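Local coordinates for putative exported protein (Bordetella pertussis Tohama I, PDB 2PFY) that binds pyroglutamic acid as an extracytoplasmic solute receptor and probably delivers it to a tripartite ATP-independent periplasmic (TRAP) transporter, at residues T140-Y145 and G175-L181; H151-M156 and I276-M280. All coordinates share one frame; numbering follows the deposited sequence.

In the fold
Both contacts are built on the same piece of chain: strand 141-144 of contact 1 runs on into helix 147-155, which carries one side of contact 2. Their centres lie about 15 Å apart. Along the chain the segments alternate, 140-145, 151-156, 175-181, then 276-280. Where they meet, the two contacts pack directly on each other: Phe142 CE1 lies 3.5 Å from Met156 CE, and Leu181 CD1 lies 3.9 Å from Met152 CE. Contact 1 places ligand-pocket residues against pyroglutamic acid, while contact 2 fastens the outer side of helix 147-155 to helix 267-287. From the ligand outward come the strands of contact 1, helix 147-155 and helix 267-287.

Contact 1. Residues T140-Y145 and G175-L181; sequences TRFRAY and GVIDAML. With PCA (pyroglutamic acid), chain E.
Three backbone bonds join Arg141 and Arg143 to 178-179. Arg141 O takes a nearly straight bond from Asp178 N (2.9 Å, 170°) and a weak one from Ala179 N, while Arg143 N gives an equally direct bond to Ala179 O (2.9 Å). Phe142 and Ala179 thus form a single beta bridge. Farther along, one water accepts from Leu181 N and donates to Arg143 O, linking the backbones where they diverge.

Polar side chains work at both ends. Extended Arg141 reaches Gly175 O through NH1 (2.9 Å); the oxygen lies in the guanidinium plane, but the nitrogen sits above the carbonyl plane. Gly175 closes the preceding helix in a Schellman motif. Arg143, extended from CG to NE with CG anti to its backbone N (chi1 179°), grips the pyroglutamate carboxylate with two bonds, Arg143 NH1 to PCA OXT (2.9 Å) and Arg143 NH2 to PCA O (2.7 Å). Its NE is held by Val163 O, fixing the group's rotation.

Rings make the remaining contacts. Phe142 CD1 meets Ala179 CB at 3.6 Å, while Ala179 O and Met180 CA lie over one ring face. At the ligand end, Tyr145 offers a ring face to ligand CB, and its edge to Leu181 O. This paired arginine-carboxylate interaction is characteristic of substrate recognition in TRAP (DctP) receptors.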
ATOM      1  N   THR A 140      -7.408 -17.657 -14.555  1.00 32.65           N
ATOM      2  CA  THR A 140      -6.435 -17.853 -13.480  1.00 32.90           C
ATOM      3  C   THR A 140      -6.973 -17.281 -12.159  1.00 31.50           C
ATOM      4  O   THR A 140      -7.538 -16.187 -12.140  1.00 31.86           O
ATOM      5  CB  THR A 140      -5.051 -17.235 -13.872  1.00 32.90           C
ATOM      6  OG1 THR A 140      -4.490 -18.003 -14.951  1.00 36.67           O
ATOM      7  CG2 THR A 140      -4.062 -17.275 -12.720  1.00 33.77           C
ATOM      8  N   ARG A 141      -6.823 -18.056 -11.083  1.00 30.89           N
ATOM      9  CA  ARG A 141      -7.140 -17.620  -9.707  1.00 30.73           C
ATOM     10  C   ARG A 141      -6.055 -16.634  -9.319  1.00 29.02           C
ATOM     11  O   ARG A 141      -4.916 -17.004  -9.091  1.00 28.60           O
ATOM     12  CB  ARG A 141      -7.153 -18.804  -8.744  1.00 30.02           C
ATOM     13  CG  ARG A 141      -8.201 -19.878  -9.125  1.00 32.95           C
ATOM     14  CD  ARG A 141      -7.999 -21.171  -8.311  1.00 33.47           C
ATOM     15  NE  ARG A 141      -9.121 -22.101  -8.488  1.00 38.51           N
ATOM     16  CZ  ARG A 141      -9.320 -23.194  -7.755  1.00 39.59           C
ATOM     17  NH1 ARG A 141      -8.492 -23.494  -6.769  1.00 37.02           N
ATOM     18  NH2 ARG A 141     -10.356 -23.987  -8.006  1.00 40.03           N
ATOM     19  N   PHE A 142      -6.409 -15.366  -9.338  1.00 27.90           N
ATOM     20  CA  PHE A 142      -5.399 -14.331  -9.279  1.00 27.48           C
ATOM     21  C   PHE A 142      -5.640 -13.544  -7.985  1.00 26.87           C
ATOM     22  O   PHE A 142      -6.749 -13.063  -7.731  1.00 27.46           O
ATOM     23  CB  PHE A 142      -5.505 -13.451 -10.525  1.00 27.15           C
ATOM     24  CG  PHE A 142      -4.343 -12.495 -10.709  1.00 28.75           C
ATOM     25  CD1 PHE A 142      -3.326 -12.780 -11.626  1.00 26.06           C
ATOM     26  CD2 PHE A 142      -4.269 -11.301  -9.958  1.00 26.24           C
ATOM     27  CE1 PHE A 142      -2.266 -11.886 -11.806  1.00 28.19           C
ATOM     28  CE2 PHE A 142      -3.190 -10.406 -10.114  1.00 24.68           C
ATOM     29  CZ  PHE A 142      -2.193 -10.693 -11.035  1.00 25.65           C
ATOM     30  N   ARG A 143      -4.613 -13.445  -7.154  1.00 26.03           N
ATOM     31  CA  ARG A 143      -4.741 -12.720  -5.884  1.00 25.69           C
ATOM     32  C   ARG A 143      -5.124 -11.261  -6.073  1.00 25.31           C
ATOM     33  O   ARG A 143      -4.495 -10.542  -6.862  1.00 26.74           O
ATOM     34  CB  ARG A 143      -3.426 -12.769  -5.097  1.00 25.68           C
ATOM     35  CG  ARG A 143      -3.502 -11.993  -3.757  1.00 25.80           C
ATOM     36  CD  ARG A 143      -2.178 -11.861  -3.092  1.00 23.30           C
ATOM     37  NE  ARG A 143      -2.343 -11.045  -1.883  1.00 23.10           N
ATOM     38  CZ  ARG A 143      -1.562 -10.023  -1.550  1.00 20.99           C
ATOM     39  NH1 ARG A 143      -0.498  -9.744  -2.294  1.00 19.33           N
ATOM     40  NH2 ARG A 143      -1.819  -9.314  -0.434  1.00 18.57           N
ATOM     41  N   ALA A 144      -6.142 -10.814  -5.338  1.00 24.04           N
ATOM     42  CA  ALA A 144      -6.442  -9.380  -5.207  1.00 23.54           C
ATOM     43  C   ALA A 144      -6.244  -8.999  -3.739  1.00 23.35           C
ATOM     44  O   ALA A 144      -6.320  -9.858  -2.883  1.00 23.17           O
ATOM     45  CB  ALA A 144      -7.898  -9.085  -5.612  1.00 23.69           C
ATOM     46  N   TYR A 145      -5.977  -7.723  -3.448  1.00 22.73           N
ATOM     47  CA  TYR A 145      -5.726  -7.333  -2.053  1.00 23.06           C
ATOM     48  C   TYR A 145      -6.447  -6.062  -1.632  1.00 23.49           C
ATOM     49  O   TYR A 145      -6.207  -5.521  -0.542  1.00 23.40           O
ATOM     50  CB  TYR A 145      -4.220  -7.260  -1.746  1.00 21.69           C
ATOM     51  CG  TYR A 145      -3.417  -6.288  -2.573  1.00 21.35           C
ATOM     52  CD1 TYR A 145      -3.631  -4.908  -2.475  1.00 19.66           C
ATOM     53  CD2 TYR A 145      -2.402  -6.744  -3.431  1.00 19.20           C
ATOM     54  CE1 TYR A 145      -2.896  -4.027  -3.212  1.00 21.72           C
ATOM     55  CE2 TYR A 145      -1.656  -5.855  -4.194  1.00 18.81           C
ATOM     56  CZ  TYR A 145      -1.909  -4.495  -4.087  1.00 20.96           C
ATOM     57  OH  TYR A 145      -1.198  -3.567  -4.803  1.00 19.83           O
ATOM     58  N   GLY A 175      -3.576 -23.933  -3.261  1.00 35.02           N
ATOM     59  CA  GLY A 175      -4.102 -23.696  -4.601  1.00 33.09           C
ATOM     60  C   GLY A 175      -5.235 -22.702  -4.677  1.00 32.46           C
ATOM     61  O   GLY A 175      -5.941 -22.628  -5.682  1.00 32.78           O
ATOM     62  N   VAL A 176      -5.418 -21.911  -3.630  1.00 30.42           N
ATOM     63  CA  VAL A 176      -6.452 -20.910  -3.647  1.00 29.29           C
ATOM     64  C   VAL A 176      -6.092 -19.852  -4.657  1.00 28.67           C
ATOM     65  O   VAL A 176      -6.969 -19.284  -5.294  1.00 29.03           O
ATOM     66  CB  VAL A 176      -6.706 -20.292  -2.220  1.00 30.05           C
ATOM     67  CG1 VAL A 176      -7.478 -18.955  -2.310  1.00 28.64           C
ATOM     68  CG2 VAL A 176      -7.459 -21.309  -1.338  1.00 30.46           C
ATOM     69  N   ILE A 177      -4.798 -19.587  -4.819  1.00 27.58           N
ATOM     70  CA  ILE A 177      -4.366 -18.627  -5.822  1.00 26.42           C
ATOM     71  C   ILE A 177      -3.200 -19.222  -6.611  1.00 26.65           C
ATOM     72  O   ILE A 177      -2.451 -20.041  -6.097  1.00 26.26           O
ATOM     73  CB  ILE A 177      -3.996 -17.231  -5.221  1.00 26.93           C
ATOM     74  CG1 ILE A 177      -2.889 -17.360  -4.159  1.00 26.48           C
ATOM     75  CG2 ILE A 177      -5.282 -16.500  -4.706  1.00 25.10           C
ATOM     76  CD1 ILE A 177      -2.307 -16.007  -3.632  1.00 26.07           C
ATOM     77  N   ASP A 178      -3.034 -18.777  -7.852  1.00 27.58           N
ATOM     78  CA  ASP A 178      -1.960 -19.300  -8.700  1.00 28.41           C
ATOM     79  C   ASP A 178      -1.047 -18.205  -9.244  1.00 27.72           C
ATOM     80  O   ASP A 178      -0.006 -18.519  -9.826  1.00 28.85           O
ATOM     81  CB  ASP A 178      -2.547 -20.080  -9.874  1.00 29.07           C
ATOM     82  CG  ASP A 178      -3.218 -21.381  -9.454  1.00 32.51           C
ATOM     83  OD1 ASP A 178      -2.555 -22.296  -8.943  1.00 35.52           O
ATOM     84  OD2 ASP A 178      -4.434 -21.492  -9.660  1.00 39.41           O
ATOM     85  N   ALA A 179      -1.439 -16.941  -9.070  1.00 26.64           N
ATOM     86  CA  ALA A 179      -0.690 -15.770  -9.563  1.00 26.15           C
ATOM     87  C   ALA A 179      -1.019 -14.529  -8.712  1.00 25.56           C
ATOM     88  O   ALA A 179      -2.059 -14.469  -8.051  1.00 25.74           O
ATOM     89  CB  ALA A 179      -1.026 -15.477 -11.058  1.00 25.71           C
HETATM   90  N   MSE A 180      -0.156 -13.525  -8.724  1.00 24.71           N
HETATM   91  CA  MSE A 180      -0.495 -12.329  -7.939  1.00 24.95           C
HETATM   92  C   MSE A 180       0.180 -11.100  -8.501  1.00 23.52           C
HETATM   93  O   MSE A 180       1.037 -11.181  -9.420  1.00 22.13           O
HETATM   94  CB  MSE A 180      -0.122 -12.557  -6.460  1.00 22.62           C
HETATM   95  CG  MSE A 180       1.338 -12.803  -6.241  1.00 23.49           C
HETATM   96 SE   MSE A 180       1.738 -12.673  -4.358  1.00 33.68          SE
HETATM   97  CE  MSE A 180       3.762 -13.020  -4.448  1.00 23.06           C
ATOM     98  N   LEU A 181      -0.207  -9.960  -7.944  1.00 22.37           N
ATOM     99  CA  LEU A 181       0.365  -8.694  -8.314  1.00 21.61           C
ATOM    100  C   LEU A 181       0.732  -8.022  -7.013  1.00 21.37           C
ATOM    101  O   LEU A 181      -0.127  -7.867  -6.123  1.00 21.29           O
ATOM    102  CB  LEU A 181      -0.642  -7.824  -9.076  1.00 20.98           C
ATOM    103  CG  LEU A 181      -0.176  -6.378  -9.344  1.00 23.51           C
ATOM    104  CD1 LEU A 181      -0.362  -5.917 -10.802  1.00 25.99           C
ATOM    105  CD2 LEU A 181      -0.903  -5.404  -8.399  1.00 25.35           C
TER
HETATM  106  N   PCA E 302       2.354  -5.332  -0.899  1.00 22.63           N
HETATM  107  CA  PCA E 302       0.995  -5.242  -0.316  1.00 23.48           C
HETATM  108  CB  PCA E 302       0.225  -4.138  -0.997  1.00 22.44           C
HETATM  109  CG  PCA E 302       1.123  -3.603  -2.072  1.00 23.29           C
HETATM  110  CD  PCA E 302       2.404  -4.356  -1.930  1.00 20.74           C
HETATM  111  OE  PCA E 302       3.413  -4.128  -2.590  1.00 22.48           O
HETATM  112  C   PCA E 302       0.266  -6.562  -0.475  1.00 24.18           C
HETATM  113  O   PCA E 302      -0.779  -6.843   0.124  1.00 24.73           O
HETATM  114  OXT PCA E 302       0.739  -7.389  -1.233  1.00 25.49           O
HETATM  115  O   HOH W   1      -2.030  -9.577  -5.686  1.00 22.03           O

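Contact 2. Residues H151-M156 and I276-M280; sequences HMAALM and IGATM
Met280 reaches across from helix 267-287 and lays its side chain among His151, Met152 and Leu155. Its CG stands anti to the carbonyl carbon and the chain is straight through chi2, which carries the selenium over to the facing helix; there Met280 SE meets Met152 CB at 3.7 Å. A bend at chi3 (61°) then turns Met280 CE toward the imidazole, 4.0 Å from His151 ND1. Met280 SE lies 5.2 Å from the centroid of the His151 ring and oblique to it, so this is a slanting selenium-aromatic approach. On the way across, Met280 CG presses on Leu155 CD1 at 3.6 Å.

Leu155 is central on its own helix. Its CD1 also approaches Ile276 CG2, and within the helix it lies over one face of the His151 ring. That methyl therefore separates the imidazole from Ile276, while the Leu155 and Ile276 side chains run past one another, each heading for the other helix.

Ile276 works through both branches. With CG1 anti to the carbonyl carbon and chi2 extended at 173°, Ile276 CD1 reaches Met156 CG at 3.6 Å and the carbonyl oxygen, O, of Leu155 at 3.7 Å. CG2 takes the other direction, toward Leu155 and Met152 CG. Met152 and Met156 touch this partner mainly with the nearer parts of their chains; both bend at chi3, and their methyl ends turn back to Leu181 and Phe142 respectively.

Leu134 packs on both Ile276 and Met156, and Pro83 on Met280. The contact is apolar helix-on-helix packing, in which the axes of 151-155 and 276-280 come within 10.7 Å, with N-to-C directions 129° apart; by it helix 267-287 covers the helix that follows strand 141-144 in this periplasmic-binding-protein fold.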
ATOM      1  N   HIS A 151     -11.144  -5.332  -8.932  1.00 32.38           N
ATOM      2  CA  HIS A 151     -11.651  -4.794 -10.177  1.00 34.36           C
ATOM      3  C   HIS A 151     -10.637  -4.964 -11.331  1.00 34.62           C
ATOM      4  O   HIS A 151     -10.994  -5.411 -12.429  1.00 35.08           O
ATOM      5  CB  HIS A 151     -12.024  -3.323  -9.986  1.00 34.72           C
ATOM      6  CG  HIS A 151     -12.704  -2.715 -11.177  1.00 38.27           C
ATOM      7  ND1 HIS A 151     -12.452  -1.427 -11.600  1.00 42.77           N
ATOM      8  CD2 HIS A 151     -13.618  -3.222 -12.037  1.00 39.65           C
ATOM      9  CE1 HIS A 151     -13.187  -1.164 -12.668  1.00 42.46           C
ATOM     10  NE2 HIS A 151     -13.907  -2.237 -12.950  1.00 41.70           N
HETATM   11  N   MSE A 152      -9.375  -4.632 -11.074  1.00 34.37           N
HETATM   12  CA  MSE A 152      -8.330  -4.777 -12.075  1.00 35.63           C
HETATM   13  C   MSE A 152      -8.205  -6.223 -12.571  1.00 33.86           C
HETATM   14  O   MSE A 152      -8.099  -6.459 -13.787  1.00 33.44           O
HETATM   15  CB  MSE A 152      -6.997  -4.273 -11.527  1.00 34.74           C
HETATM   16  CG  MSE A 152      -5.832  -4.361 -12.511  1.00 35.63           C
HETATM   17 SE   MSE A 152      -4.189  -4.234 -11.482  1.00 43.88          SE
HETATM   18  CE  MSE A 152      -4.290  -6.084 -10.646  1.00 37.96           C
ATOM     19  N   ALA A 153      -8.214  -7.176 -11.640  1.00 32.86           N
ATOM     20  CA  ALA A 153      -8.072  -8.586 -11.960  1.00 33.43           C
ATOM     21  C   ALA A 153      -9.224  -9.084 -12.829  1.00 33.67           C
ATOM     22  O   ALA A 153      -8.999  -9.873 -13.738  1.00 34.27           O
ATOM     23  CB  ALA A 153      -7.972  -9.427 -10.693  1.00 33.02           C
ATOM     24  N   ALA A 154     -10.438  -8.630 -12.529  1.00 33.86           N
ATOM     25  CA  ALA A 154     -11.631  -9.017 -13.280  1.00 34.98           C
ATOM     26  C   ALA A 154     -11.502  -8.521 -14.730  1.00 35.39           C
ATOM     27  O   ALA A 154     -11.722  -9.286 -15.678  1.00 35.98           O
ATOM     28  CB  ALA A 154     -12.881  -8.468 -12.624  1.00 34.59           C
ATOM     29  N   LEU A 155     -11.079  -7.268 -14.888  1.00 35.54           N
ATOM     30  CA  LEU A 155     -10.817  -6.696 -16.206  1.00 35.46           C
ATOM     31  C   LEU A 155      -9.714  -7.403 -16.996  1.00 36.65           C
ATOM     32  O   LEU A 155      -9.700  -7.358 -18.239  1.00 35.06           O
ATOM     33  CB  LEU A 155     -10.501  -5.217 -16.079  1.00 34.85           C
ATOM     34  CG  LEU A 155     -11.630  -4.326 -15.554  1.00 33.57           C
ATOM     35  CD1 LEU A 155     -11.082  -2.940 -15.338  1.00 30.92           C
ATOM     36  CD2 LEU A 155     -12.833  -4.325 -16.506  1.00 33.40           C
HETATM   37  N   MSE A 156      -8.792  -8.040 -16.281  1.00 36.43           N
HETATM   38  CA  MSE A 156      -7.739  -8.829 -16.913  1.00 40.08           C
HETATM   39  C   MSE A 156      -8.269 -10.171 -17.457  1.00 37.81           C
HETATM   40  O   MSE A 156      -7.580 -10.846 -18.220  1.00 38.30           O
HETATM   41  CB  MSE A 156      -6.597  -9.094 -15.918  1.00 38.49           C
HETATM   42  CG  MSE A 156      -5.702  -7.911 -15.629  1.00 40.24           C
HETATM   43 SE   MSE A 156      -4.594  -8.231 -14.037  1.00 52.29          SE
HETATM   44  CE  MSE A 156      -3.770  -9.959 -14.353  1.00 46.64           C
ATOM     45  N   ILE A 276      -6.358  -1.331 -19.768  1.00 34.21           N
ATOM     46  CA  ILE A 276      -7.053  -1.516 -18.490  1.00 33.76           C
ATOM     47  C   ILE A 276      -6.990  -0.253 -17.607  1.00 33.41           C
ATOM     48  O   ILE A 276      -7.978   0.090 -16.961  1.00 32.66           O
ATOM     49  CB  ILE A 276      -6.592  -2.794 -17.734  1.00 34.17           C
ATOM     50  CG1 ILE A 276      -7.177  -4.041 -18.413  1.00 34.62           C
ATOM     51  CG2 ILE A 276      -7.000  -2.759 -16.246  1.00 33.61           C
ATOM     52  CD1 ILE A 276      -6.663  -5.320 -17.866  1.00 35.78           C
ATOM     53  N   GLY A 277      -5.828   0.418 -17.604  1.00 33.10           N
ATOM     54  CA  GLY A 277      -5.610   1.669 -16.897  1.00 33.55           C
ATOM     55  C   GLY A 277      -6.474   2.812 -17.399  1.00 34.77           C
ATOM     56  O   GLY A 277      -7.016   3.587 -16.595  1.00 34.22           O
ATOM     57  N   ALA A 278      -6.596   2.918 -18.726  1.00 35.23           N
ATOM     58  CA  ALA A 278      -7.499   3.894 -19.363  1.00 35.63           C
ATOM     59  C   ALA A 278      -8.958   3.701 -18.921  1.00 35.71           C
ATOM     60  O   ALA A 278      -9.626   4.665 -18.538  1.00 35.96           O
ATOM     61  CB  ALA A 278      -7.379   3.833 -20.909  1.00 35.38           C
ATOM     62  N   THR A 279      -9.440   2.462 -18.954  1.00 35.63           N
ATOM     63  CA  THR A 279     -10.784   2.146 -18.468  1.00 36.92           C
ATOM     64  C   THR A 279     -10.956   2.537 -16.994  1.00 37.66           C
ATOM     65  O   THR A 279     -11.925   3.209 -16.620  1.00 37.16           O
ATOM     66  CB  THR A 279     -11.060   0.640 -18.612  1.00 36.67           C
ATOM     67  OG1 THR A 279     -10.877   0.259 -19.972  1.00 38.09           O
ATOM     68  CG2 THR A 279     -12.449   0.273 -18.173  1.00 37.69           C
HETATM   69  N   MSE A 280     -10.001   2.125 -16.158  1.00 38.09           N
HETATM   70  CA  MSE A 280     -10.145   2.339 -14.727  1.00 39.99           C
HETATM   71  C   MSE A 280     -10.122   3.809 -14.310  1.00 39.01           C
HETATM   72  O   MSE A 280     -10.862   4.182 -13.398  1.00 39.43           O
HETATM   73  CB  MSE A 280      -9.137   1.496 -13.930  1.00 39.33           C
HETATM   74  CG  MSE A 280      -9.422   0.004 -14.015  1.00 39.87           C
HETATM   75 SE   MSE A 280      -8.200  -1.053 -12.886  1.00 46.90          SE
HETATM   76  CE  MSE A 280      -8.711  -0.253 -11.099  1.00 41.10           C
TER